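Local coordinates for IPT/TIG domain-containing protein (Bacteroides thetaiotaomicron, PDB 3TC9) that is of uncharacterised function but pairs an immunoglobulin-like IPT/TIG domain with a six-bladed beta-propeller and probably serves as an auxiliary nutrient-binding protein, at residues Q226-G230 and F242-N246. Residues are numbered along the deposited sequence; the frame is centred on the assembly and turned at random.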
# COMPACT_ATOMS: atom_id res chain seq x y z
N GLN B 226 -0.19 -21.89 36.70
CA GLN B 226 -0.88 -20.76 37.33
C GLN B 226 -0.45 -19.41 36.73
O GLN B 226 0.64 -19.26 36.18
CB GLN B 226 -0.65 -20.75 38.85
CG GLN B 226 0.82 -20.62 39.26
CD GLN B 226 1.03 -20.57 40.75
OE1 GLN B 226 0.15 -20.15 41.53
NE2 GLN B 226 2.23 -20.93 41.16
N ASN B 227 -1.38 -18.45 36.83
CA ASN B 227 -1.31 -17.03 36.50
C ASN B 227 -0.64 -16.72 35.14
O ASN B 227 0.26 -15.89 35.03
CB ASN B 227 -0.62 -16.28 37.67
CG ASN B 227 -1.30 -16.54 39.01
OD1 ASN B 227 -2.52 -16.41 39.17
ND2 ASN B 227 -0.53 -16.97 39.98
N CYS B 228 -1.15 -17.38 34.10
CA CYS B 228 -0.70 -17.18 32.74
C CYS B 228 -1.52 -16.04 32.13
O CYS B 228 -2.76 -16.12 32.11
CB CYS B 228 -0.84 -18.47 31.95
SG CYS B 228 -0.20 -18.37 30.27
N ASN B 229 -0.85 -14.98 31.65
CA ASN B 229 -1.54 -13.80 31.10
C ASN B 229 -1.60 -13.80 29.57
O ASN B 229 -2.00 -12.81 28.97
CB ASN B 229 -0.86 -12.51 31.60
CG ASN B 229 -0.45 -12.57 33.05
OD1 ASN B 229 0.72 -12.53 33.36
ND2 ASN B 229 -1.40 -12.78 33.95
N GLY B 230 -1.23 -14.90 28.95
CA GLY B 230 -1.29 -15.01 27.51
C GLY B 230 -0.26 -15.95 26.93
O GLY B 230 0.79 -16.19 27.54
N PHE B 242 4.65 -18.61 26.46
CA PHE B 242 3.64 -18.16 27.42
C PHE B 242 4.35 -17.77 28.70
O PHE B 242 5.56 -17.96 28.80
CB PHE B 242 2.56 -19.23 27.65
CG PHE B 242 3.06 -20.56 28.15
CD1 PHE B 242 3.46 -21.55 27.26
CD2 PHE B 242 3.07 -20.85 29.52
CE1 PHE B 242 3.92 -22.80 27.73
CE2 PHE B 242 3.53 -22.08 29.98
CZ PHE B 242 3.94 -23.05 29.08
N ASN B 243 3.63 -17.20 29.67
CA ASN B 243 4.28 -16.76 30.89
C ASN B 243 3.60 -17.31 32.14
O ASN B 243 2.66 -18.10 32.08
CB ASN B 243 4.30 -15.19 30.94
CG ASN B 243 3.03 -14.53 31.48
OD1 ASN B 243 1.93 -15.00 31.22
ND2 ASN B 243 3.15 -13.50 32.32
N SER B 244 4.12 -16.83 33.28
CA SER B 244 3.66 -16.99 34.64
C SER B 244 3.92 -15.64 35.31
O SER B 244 5.03 -15.11 35.22
CB SER B 244 4.36 -18.15 35.34
OG SER B 244 3.88 -18.26 36.66
N TRP B 245 2.86 -15.04 35.88
CA TRP B 245 2.91 -13.72 36.53
C TRP B 245 3.83 -13.70 37.78
O TRP B 245 4.51 -12.71 38.02
CB TRP B 245 1.48 -13.29 36.86
CG TRP B 245 1.31 -12.18 37.86
CD1 TRP B 245 1.08 -10.86 37.59
CD2 TRP B 245 1.13 -12.34 39.27
NE1 TRP B 245 0.88 -10.17 38.76
CE2 TRP B 245 0.89 -11.05 39.81
CE3 TRP B 245 1.17 -13.44 40.15
CZ2 TRP B 245 0.73 -10.83 41.18
CZ3 TRP B 245 0.98 -13.22 41.50
CH2 TRP B 245 0.78 -11.93 42.01
N ASN B 246 3.83 -14.78 38.57
CA ASN B 246 4.57 -14.95 39.82
C ASN B 246 6.03 -14.42 39.78
O ASN B 246 6.38 -13.57 40.60
CB ASN B 246 4.53 -16.42 40.23
CG ASN B 246 3.14 -16.88 40.63
OD1 ASN B 246 2.20 -16.96 39.81
ND2 ASN B 246 2.97 -17.17 41.90
O HOH W 1 1.36 -20.11 33.68
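Start at Phe242, on the second strand of a four-stranded propeller blade: its CB lies 3.9 Å from Cys228 SG, while the ring turns away to meet Phe251 of the next strand and makes an oblique sulfur-aromatic contact with Cys228. Asn243 grips the incoming loop with its whole amide. Asn229 N donates to Asn243 OD1 and Asn243 ND2 to Asn229 OD1, both at 2.8 Å; a water joins Asn243 O to Gln226 O. At Ser244 the CA atoms of the two segments are nearest, its CA 4.8 Å from Cys228 CA. Beyond it, Trp245 N donates to Asn227 O (2.9 Å), and Asn227 ND2 reaches Asn246 OD1 at 2.7 Å. Residues 226-230 link strand 219-224 of the preceding blade to strand 231-233, the first of this one, so the contact lies where the chain crosses from one blade to the next. Asn229 ND2 also bonds Asp198, tying in the preceding blade. With asparagine amides supplying most of these bonds, the linker is held by directional polar pairing more than by apolar packing.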